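Local coordinates for Non-structural protein 3 (Rice hoja blanca virus, PDB 3AJF), which suppresses RNA-mediated gene silencing in the infected host, presumably by binding double-stranded RNA, at residues A[11-16]-A[77-82]; A[17-22]-A[71-76]; A[50-55]-A[86-91]. All coordinates share one frame; numbering follows the deposited sequence.

Contact 1. Residues A[11-16]-A[77-82]; sequences KDLPIP and LTCLVS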
loop_
_atom_site.group_PDB
_atom_site.type_symbol
_atom_site.label_atom_id
_atom_site.label_comp_id
_atom_site.label_asym_id
_atom_site.label_seq_id
_atom_site.Cartn_x
_atom_site.Cartn_y
_atom_site.Cartn_z
ATOM N N LYS A 11 1.220 -9.328 11.385
ATOM C CA LYS A 11 -0.149 -9.443 11.915
ATOM C C LYS A 11 -0.480 -10.920 12.184
ATOM O O LYS A 11 -1.589 -11.381 11.923
ATOM C CB LYS A 11 -1.163 -8.839 10.929
ATOM C CG LYS A 11 -1.233 -7.293 10.888
ATOM C CD LYS A 11 -2.209 -6.869 9.773
ATOM C CE LYS A 11 -2.706 -5.424 9.929
ATOM N NZ LYS A 11 -4.109 -5.229 9.367
ATOM N N ASP A 12 0.508 -11.656 12.689
ATOM C CA ASP A 12 0.379 -13.075 13.043
ATOM C C ASP A 12 0.281 -14.042 11.859
ATOM O O ASP A 12 0.094 -15.252 12.048
ATOM C CB ASP A 12 -0.755 -13.299 14.071
ATOM C CG ASP A 12 -0.431 -12.698 15.442
ATOM O OD1 ASP A 12 0.679 -12.948 15.976
ATOM O OD2 ASP A 12 -1.285 -11.965 15.988
ATOM N N LEU A 13 0.439 -13.514 10.644
ATOM C CA LEU A 13 0.438 -14.318 9.432
ATOM C C LEU A 13 1.889 -14.535 9.013
ATOM O O LEU A 13 2.642 -13.561 8.900
ATOM C CB LEU A 13 -0.300 -13.588 8.300
ATOM C CG LEU A 13 -1.726 -13.049 8.489
ATOM C CD1 LEU A 13 -2.152 -12.174 7.283
ATOM C CD2 LEU A 13 -2.744 -14.164 8.715
ATOM N N PRO A 14 2.281 -15.797 8.786
ATOM C CA PRO A 14 3.625 -16.153 8.333
ATOM C C PRO A 14 3.995 -15.523 6.989
ATOM O O PRO A 14 3.215 -15.569 6.032
ATOM C CB PRO A 14 3.559 -17.669 8.196
ATOM C CG PRO A 14 2.472 -18.083 9.178
ATOM C CD PRO A 14 1.449 -16.993 9.021
ATOM N N ILE A 15 5.178 -14.919 6.939
ATOM C CA ILE A 15 5.681 -14.287 5.730
ATOM C C ILE A 15 6.830 -15.138 5.281
ATOM O O ILE A 15 7.866 -15.109 5.920
ATOM C CB ILE A 15 6.256 -12.897 6.036
ATOM C CG1 ILE A 15 5.230 -12.048 6.728
ATOM C CG2 ILE A 15 6.826 -12.207 4.759
ATOM C CD1 ILE A 15 5.872 -11.241 7.747
ATOM N N PRO A 16 6.680 -15.870 4.161
ATOM C CA PRO A 16 7.789 -16.716 3.735
ATOM C C PRO A 16 9.043 -15.898 3.426
ATOM O O PRO A 16 8.967 -14.801 2.855
ATOM C CB PRO A 16 7.244 -17.417 2.479
ATOM C CG PRO A 16 5.785 -17.264 2.556
ATOM C CD PRO A 16 5.536 -15.959 3.241
ATOM N N LEU A 77 1.998 -10.860 1.245
ATOM C CA LEU A 77 2.468 -9.664 0.582
ATOM C C LEU A 77 1.451 -8.537 0.760
ATOM O O LEU A 77 1.820 -7.387 0.982
ATOM C CB LEU A 77 2.754 -9.938 -0.899
ATOM C CG LEU A 77 3.312 -8.796 -1.750
ATOM C CD1 LEU A 77 4.561 -8.182 -1.093
ATOM C CD2 LEU A 77 3.618 -9.313 -3.157
ATOM N N THR A 78 0.167 -8.882 0.704
ATOM C CA THR A 78 -0.869 -7.914 0.944
ATOM C C THR A 78 -0.794 -7.428 2.385
ATOM O O THR A 78 -1.009 -6.233 2.653
ATOM C CB THR A 78 -2.260 -8.543 0.660
ATOM O OG1 THR A 78 -2.346 -8.858 -0.736
ATOM C CG2 THR A 78 -3.372 -7.594 1.023
ATOM N N CYS A 79 -0.506 -8.342 3.308
ATOM C CA CYS A 79 -0.300 -7.970 4.713
ATOM C C CYS A 79 0.784 -6.899 4.826
ATOM O O CYS A 79 0.598 -5.890 5.518
ATOM C CB CYS A 79 0.100 -9.186 5.599
ATOM S SG CYS A 79 0.086 -8.805 7.390
ATOM N N LEU A 80 1.919 -7.133 4.161
ATOM C CA LEU A 80 3.039 -6.180 4.178
ATOM C C LEU A 80 2.606 -4.798 3.644
ATOM O O LEU A 80 2.898 -3.744 4.257
ATOM C CB LEU A 80 4.198 -6.740 3.341
ATOM C CG LEU A 80 4.866 -8.017 3.872
ATOM C CD1 LEU A 80 5.997 -8.493 2.917
ATOM C CD2 LEU A 80 5.391 -7.771 5.304
ATOM N N VAL A 81 1.875 -4.798 2.524
ATOM C CA VAL A 81 1.386 -3.549 1.969
ATOM C C VAL A 81 0.509 -2.829 2.999
ATOM O O VAL A 81 0.682 -1.627 3.270
ATOM C CB VAL A 81 0.628 -3.724 0.617
ATOM C CG1 VAL A 81 -0.088 -2.412 0.244
ATOM C CG2 VAL A 81 1.574 -4.034 -0.438
ATOM N N SER A 82 -0.436 -3.583 3.550
ATOM C CA SER A 82 -1.435 -3.060 4.443
ATOM C C SER A 82 -0.765 -2.499 5.699
ATOM O O SER A 82 -1.087 -1.359 6.132
ATOM C CB SER A 82 -2.470 -4.160 4.736
ATOM O OG SER A 82 -3.238 -3.843 5.857
#

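Contact 2. Residues A[17-22]-A[71-76]; sequences IDLLSL and GHYRLP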
loop_
_atom_site.group_PDB
_atom_site.type_symbol
_atom_site.label_atom_id
_atom_site.label_comp_id
_atom_site.label_asym_id
_atom_site.label_seq_id
_atom_site.Cartn_x
_atom_site.Cartn_y
_atom_site.Cartn_z
ATOM N N ILE A 17 10.187 -16.412 3.853
ATOM C CA ILE A 17 11.472 -15.690 3.733
ATOM C C ILE A 17 11.890 -15.414 2.264
ATOM O O ILE A 17 12.459 -14.341 1.946
ATOM C CB ILE A 17 12.593 -16.399 4.589
ATOM C CG1 ILE A 17 13.843 -15.513 4.734
ATOM C CG2 ILE A 17 12.930 -17.765 4.026
ATOM C CD1 ILE A 17 13.683 -14.357 5.734
ATOM N N ASP A 18 11.547 -16.345 1.371
ATOM C CA ASP A 18 11.776 -16.164 -0.055
ATOM C C ASP A 18 10.909 -15.063 -0.647
ATOM O O ASP A 18 11.276 -14.502 -1.692
ATOM C CB ASP A 18 11.560 -17.457 -0.818
ATOM C CG ASP A 18 12.623 -18.543 -0.475
ATOM O OD1 ASP A 18 13.693 -18.217 0.098
ATOM O OD2 ASP A 18 12.389 -19.719 -0.817
ATOM N N LEU A 19 9.771 -14.760 0.006
ATOM C CA LEU A 19 8.938 -13.636 -0.423
ATOM C C LEU A 19 9.663 -12.322 -0.171
ATOM O O LEU A 19 9.667 -11.435 -1.030
ATOM C CB LEU A 19 7.553 -13.627 0.261
ATOM C CG LEU A 19 6.690 -12.355 0.024
ATOM C CD1 LEU A 19 6.468 -12.018 -1.493
ATOM C CD2 LEU A 19 5.361 -12.472 0.688
ATOM N N LEU A 20 10.257 -12.176 1.007
ATOM C CA LEU A 20 11.035 -10.961 1.289
ATOM C C LEU A 20 12.220 -10.806 0.340
ATOM O O LEU A 20 12.538 -9.688 -0.082
ATOM C CB LEU A 20 11.478 -10.894 2.757
ATOM C CG LEU A 20 10.365 -10.735 3.819
ATOM C CD1 LEU A 20 10.953 -10.870 5.242
ATOM C CD2 LEU A 20 9.614 -9.423 3.675
ATOM N N SER A 21 12.869 -11.916 -0.003
ATOM C CA SER A 21 13.961 -11.892 -0.973
ATOM C C SER A 21 13.488 -11.497 -2.353
ATOM O O SER A 21 14.173 -10.731 -3.054
ATOM C CB SER A 21 14.611 -13.273 -1.092
ATOM O OG SER A 21 15.184 -13.615 0.141
ATOM N N LEU A 22 12.366 -12.081 -2.779
ATOM C CA LEU A 22 11.814 -11.776 -4.101
ATOM C C LEU A 22 11.415 -10.289 -4.209
ATOM O O LEU A 22 11.702 -9.645 -5.231
ATOM C CB LEU A 22 10.606 -12.672 -4.386
ATOM C CG LEU A 22 9.868 -12.423 -5.705
ATOM C CD1 LEU A 22 10.792 -12.726 -6.930
ATOM C CD2 LEU A 22 8.557 -13.198 -5.735
ATOM N N GLY A 71 0.838 -18.293 -5.602
ATOM C CA GLY A 71 -0.461 -18.099 -4.954
ATOM C C GLY A 71 -0.364 -17.893 -3.444
ATOM O O GLY A 71 -1.054 -17.055 -2.878
ATOM N N HIS A 72 0.511 -18.641 -2.787
ATOM C CA HIS A 72 0.640 -18.528 -1.335
ATOM C C HIS A 72 1.389 -17.273 -0.879
ATOM O O HIS A 72 1.499 -17.021 0.304
ATOM C CB HIS A 72 1.224 -19.807 -0.718
ATOM C CG HIS A 72 2.658 -20.062 -1.068
ATOM N ND1 HIS A 72 3.067 -20.386 -2.345
ATOM C CD2 HIS A 72 3.774 -20.077 -0.299
ATOM C CE1 HIS A 72 4.377 -20.553 -2.356
ATOM N NE2 HIS A 72 4.829 -20.383 -1.125
ATOM N N TYR A 73 1.887 -16.486 -1.828
ATOM C CA TYR A 73 2.536 -15.231 -1.503
ATOM C C TYR A 73 1.525 -14.099 -1.411
ATOM O O TYR A 73 1.843 -13.058 -0.850
ATOM C CB TYR A 73 3.628 -14.891 -2.536
ATOM C CG TYR A 73 4.948 -15.655 -2.382
ATOM C CD1 TYR A 73 5.066 -16.772 -1.530
ATOM C CD2 TYR A 73 6.070 -15.266 -3.106
ATOM C CE1 TYR A 73 6.275 -17.446 -1.385
ATOM C CE2 TYR A 73 7.278 -15.946 -2.974
ATOM C CZ TYR A 73 7.364 -17.022 -2.119
ATOM O OH TYR A 73 8.556 -17.675 -2.015
ATOM N N ARG A 74 0.297 -14.305 -1.915
ATOM C CA ARG A 74 -0.622 -13.162 -2.021
ATOM C C ARG A 74 -1.029 -12.564 -0.673
ATOM O O ARG A 74 -1.072 -11.333 -0.525
ATOM C CB ARG A 74 -1.867 -13.462 -2.888
ATOM C CG ARG A 74 -1.564 -13.870 -4.344
ATOM C CD ARG A 74 -2.820 -13.761 -5.206
ATOM N NE ARG A 74 -3.136 -12.354 -5.445
ATOM C CZ ARG A 74 -2.506 -11.563 -6.308
ATOM N NH1 ARG A 74 -1.567 -12.047 -7.105
ATOM N NH2 ARG A 74 -2.856 -10.286 -6.417
ATOM N N LEU A 75 -1.339 -13.428 0.281
ATOM C CA LEU A 75 -1.837 -12.976 1.586
ATOM C C LEU A 75 -0.731 -12.283 2.406
ATOM O O LEU A 75 -0.947 -11.172 2.919
ATOM C CB LEU A 75 -2.494 -14.131 2.362
ATOM C CG LEU A 75 -3.052 -13.833 3.763
ATOM C CD1 LEU A 75 -3.983 -12.616 3.736
ATOM C CD2 LEU A 75 -3.771 -15.044 4.344
ATOM N N PRO A 76 0.445 -12.923 2.532
ATOM C CA PRO A 76 1.528 -12.225 3.239
ATOM C C PRO A 76 1.983 -10.916 2.575
ATOM O O PRO A 76 2.300 -9.961 3.288
ATOM C CB PRO A 76 2.670 -13.235 3.279
ATOM C CG PRO A 76 2.246 -14.421 2.431
ATOM C CD PRO A 76 0.790 -14.313 2.155
#

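Contact 3. Residues A[50-55]-A[86-91]; sequences ENLSVF and EYFVEL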
loop_
_atom_site.group_PDB
_atom_site.type_symbol
_atom_site.label_atom_id
_atom_site.label_comp_id
_atom_site.label_asym_id
_atom_site.label_seq_id
_atom_site.Cartn_x
_atom_site.Cartn_y
_atom_site.Cartn_z
ATOM N N GLU A 50 9.157 9.305 0.703
ATOM C CA GLU A 50 9.455 8.919 -0.696
ATOM C C GLU A 50 9.968 7.466 -0.817
ATOM O O GLU A 50 9.530 6.742 -1.699
ATOM C CB GLU A 50 10.399 9.911 -1.402
ATOM C CG GLU A 50 11.008 9.400 -2.761
ATOM C CD GLU A 50 9.998 9.222 -3.943
ATOM O OE1 GLU A 50 8.830 8.793 -3.734
ATOM O OE2 GLU A 50 10.399 9.470 -5.118
ATOM N N ASN A 51 10.888 7.045 0.049
ATOM C CA ASN A 51 11.386 5.675 0.012
ATOM C C ASN A 51 10.294 4.665 0.318
ATOM O O ASN A 51 10.239 3.585 -0.296
ATOM C CB ASN A 51 12.534 5.477 0.988
ATOM C CG ASN A 51 13.831 6.228 0.552
ATOM O OD1 ASN A 51 13.932 6.730 -0.563
ATOM N ND2 ASN A 51 14.804 6.297 1.455
ATOM N N LEU A 52 9.441 4.994 1.283
ATOM C CA LEU A 52 8.317 4.107 1.614
ATOM C C LEU A 52 7.354 4.002 0.416
ATOM O O LEU A 52 6.845 2.955 0.141
ATOM C CB LEU A 52 7.561 4.578 2.871
ATOM C CG LEU A 52 6.301 3.765 3.263
ATOM C CD1 LEU A 52 6.636 2.301 3.625
ATOM C CD2 LEU A 52 5.537 4.430 4.408
ATOM N N SER A 53 7.105 5.117 -0.272
ATOM C CA SER A 53 6.257 5.142 -1.466
ATOM C C SER A 53 6.754 4.180 -2.530
ATOM O O SER A 53 5.969 3.405 -3.111
ATOM C CB SER A 53 6.219 6.549 -2.066
ATOM O OG SER A 53 5.533 6.516 -3.301
ATOM N N VAL A 54 8.056 4.227 -2.793
ATOM C CA VAL A 54 8.704 3.346 -3.761
ATOM C C VAL A 54 8.626 1.840 -3.340
ATOM O O VAL A 54 8.279 0.963 -4.154
ATOM C CB VAL A 54 10.147 3.818 -3.950
ATOM C CG1 VAL A 54 10.966 2.790 -4.660
ATOM C CG2 VAL A 54 10.180 5.163 -4.722
ATOM N N PHE A 55 8.933 1.556 -2.076
ATOM C CA PHE A 55 8.793 0.216 -1.457
ATOM C C PHE A 55 7.377 -0.333 -1.642
ATOM O O PHE A 55 7.194 -1.448 -2.145
ATOM C CB PHE A 55 9.130 0.396 0.021
ATOM C CG PHE A 55 8.975 -0.823 0.910
ATOM C CD1 PHE A 55 10.028 -1.724 1.084
ATOM C CD2 PHE A 55 7.820 -0.971 1.725
ATOM C CE1 PHE A 55 9.914 -2.827 1.995
ATOM C CE2 PHE A 55 7.697 -2.062 2.630
ATOM C CZ PHE A 55 8.733 -2.976 2.768
ATOM N N GLU A 86 0.710 1.930 6.974
ATOM C CA GLU A 86 0.304 2.574 8.243
ATOM C C GLU A 86 1.256 3.668 8.692
ATOM O O GLU A 86 0.845 4.617 9.355
ATOM C CB GLU A 86 0.177 1.548 9.386
ATOM C CG GLU A 86 -0.856 0.443 9.105
ATOM C CD GLU A 86 -0.878 -0.630 10.218
ATOM O OE1 GLU A 86 -0.233 -0.390 11.256
ATOM O OE2 GLU A 86 -1.538 -1.686 10.054
ATOM N N TYR A 87 2.518 3.571 8.288
ATOM C CA TYR A 87 3.523 4.498 8.760
ATOM C C TYR A 87 3.249 5.902 8.197
ATOM O O TYR A 87 3.672 6.890 8.778
ATOM C CB TYR A 87 4.928 3.975 8.406
ATOM C CG TYR A 87 5.352 2.834 9.343
ATOM C CD1 TYR A 87 5.919 3.114 10.569
ATOM C CD2 TYR A 87 5.156 1.506 9.001
ATOM C CE1 TYR A 87 6.304 2.094 11.465
ATOM C CE2 TYR A 87 5.540 0.459 9.892
ATOM C CZ TYR A 87 6.116 0.788 11.114
ATOM O OH TYR A 87 6.502 -0.184 12.028
ATOM N N PHE A 88 2.468 5.999 7.111
ATOM C CA PHE A 88 2.126 7.320 6.568
ATOM C C PHE A 88 1.376 8.244 7.518
ATOM O O PHE A 88 1.322 9.467 7.276
ATOM C CB PHE A 88 1.345 7.227 5.259
ATOM C CG PHE A 88 2.225 6.942 4.058
ATOM C CD1 PHE A 88 3.338 7.732 3.801
ATOM C CD2 PHE A 88 1.922 5.902 3.191
ATOM C CE1 PHE A 88 4.126 7.514 2.675
ATOM C CE2 PHE A 88 2.733 5.660 2.070
ATOM C CZ PHE A 88 3.839 6.477 1.828
ATOM N N VAL A 89 0.794 7.701 8.573
ATOM C CA VAL A 89 0.045 8.548 9.471
ATOM C C VAL A 89 1.006 9.577 10.084
ATOM O O VAL A 89 0.703 10.782 10.120
ATOM C CB VAL A 89 -0.740 7.740 10.532
ATOM C CG1 VAL A 89 -1.462 8.654 11.474
ATOM C CG2 VAL A 89 -1.764 6.835 9.844
ATOM N N GLU A 90 2.181 9.132 10.512
ATOM C CA GLU A 90 3.111 10.065 11.148
ATOM C C GLU A 90 4.250 10.536 10.221
ATOM O O GLU A 90 4.869 11.582 10.463
ATOM C CB GLU A 90 3.642 9.474 12.469
ATOM C CG GLU A 90 2.630 9.568 13.651
ATOM C CD GLU A 90 3.040 8.728 14.895
ATOM O OE1 GLU A 90 3.360 7.521 14.767
ATOM O OE2 GLU A 90 3.035 9.263 16.015
ATOM N N LEU A 91 4.488 9.787 9.151
ATOM C CA LEU A 91 5.540 10.079 8.180
ATOM C C LEU A 91 5.043 10.972 7.040
ATOM O O LEU A 91 4.316 10.508 6.150
ATOM C CB LEU A 91 6.050 8.760 7.611
ATOM C CG LEU A 91 7.365 8.733 6.849
ATOM C CD1 LEU A 91 8.535 9.212 7.746
ATOM C CD2 LEU A 91 7.604 7.315 6.348
#

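Contact 1. Residues A[11-16]-A[77-82]
Lys11 lays its aliphatic chain against the sulfur of Cys79, so that CB, CG and CD all line up beside SG; Lys11 CB and Cys79 SG are 3.8 Å apart, and Lys11 CD comes equally near. Leu13 touches the same sulfur, its CD1 at 4.0 Å from Cys79 SG. The sulfur is delivered there by the first torsion of Cys79, which sets SG anti to the backbone N (chi1 -170°), reaching out from helix 74-85. A little further along, Ile15 CG2 meets Leu80 CD1 at 4.2 Å, a looser apolar touch. Lys11, Leu13 and Ile15 belong to a small beta hairpin or its immediate continuation: strands 9-10 and 13-14 pair antiparallel, Leu8 and Ile15 bond through their backbones, and Lys11 and Asp12, both with positive phi, form a type I' turn between the strands. A disulfide from Cys79 SG to Cys10 SG ties the hairpin covalently to the helix, with Lys11 and Leu13 lying around the bond. Beyond CG the Lys11 chain is extended and runs up the helix toward Ser82, but NZ stays 3.9 Å from Ser82 OG, too far for a hydrogen bond. That hydroxyl is engaged across the dimer, hydrogen-bonded to Ser82 OG of the second subunit. Ile15 and Leu80 both also pack on Leu20 of helix 17-30.

Contact 2. Residues A[17-22]-A[71-76]
Asp18, in the first turn of its helix, meets the far end of Tyr73: its CB is 3.2 Å from Tyr73 OH. The same hydroxyl lies near the backbone of the next residue, but at 3.7 Å from Leu19 N the oxygen is too distant for a hydrogen bond; the partial positive charge expected at this helix start could still suit it. Leu19 then does most of the work. Its CB sits over the centre of the Tyr73 ring in a CH-pi contact, 4.0 Å from the centroid and only 9° off the ring normal. CG is anti to the backbone N (chi1 171°); beyond it CD1 reaches the tyrosine's CB side of the ring, while the phenol extends toward the helix, and the leucine and tyrosine side chains run antiparallel past one another. Leu19 CD1 closes on the ring carbon Tyr73 CD2 at 3.6 Å. The other methyl turns to proline, with Leu19 CD2 at 3.8 Å from Pro76 CB. One helical turn after Asp18, Leu22 brings CD2 to the ring edge, near its plane, 4.1 Å from Tyr73 CE2. The phenol is therefore held against helix 17-30 over one face by Leu19 and at the edge by Leu22, while its own Tyr73 CD1 lies above the neighbouring His72 ring, offset toward the rim. This joins the start of helix 17-30 to Tyr73 and the N-terminal part of helix 74-85 in the helical domain: Leu19 and Leu22 also reach Met62 on helix 49-64, Pro76 packs on Pro16 just after strand 13-14, and Arg74 bonds to Phe88 O of the second subunit.

Contact 3. Residues A[50-55]-A[86-91]
Leu52 points one methyl straight down onto the ring of Phe88, joining helix 49-64 to the segment that follows helix 74-85 in this helical domain. Residues 86-89 keep helical backbone angles without the regular bonding of a helix; of these, Phe88 and the CB of Tyr87 meet the earlier helix. The two main side chains reach toward each other, tip to tip. Leu52 CD2 stands over the centre of the Phe88 ring, 3.7 Å from the centroid and 10° off its normal, a well-centred CH-pi contact in which no ring carbon is more than 4.2 Å from the methyl. The branch point follows it down, with Leu52 CG at 3.9 Å from Phe88 CZ. Leu52 is aimed this way by CG being anti to the backbone N (chi1 176°), which sends the branch outward from its helix. The same methyl is gripped from further directions: Tyr87 CB is 4.1 Å from Leu52 CD2, although the tyrosine ring itself leads away, and Leu91 CD2 approaches Leu52 CD2 to 4.0 Å. Phe88 also packs on Leu56, one turn further along helix 49-64, and on Thr78 of the second subunit. Within the segment Tyr87 O is a shared acceptor, taking Glu90 N at 3.2 Å and Leu91 N as well. Leu91 O lies in the plane of the Phe88 ring, at its edge.

Contacts 1 and 3 are buried, whereas contact 2 is only partly so, with Asp18 exposed. Contacts 1 and 2 share helix 74-85, lie with centres about 8 Å apart and touch directly, Leu77 N lying against Leu19 CD2; along the chain contact 2 nests inside the loop closed by contact 1. Contact 3 holds the other end of the domain, its centre about 21 Å from that of contact 2, across the chain's centre. The chemistry also differs: sulfur and a disulfide in contact 1, a methylene over a tyrosine in contact 2, a methyl over a phenylalanine in contact 3. All three reach the second subunit.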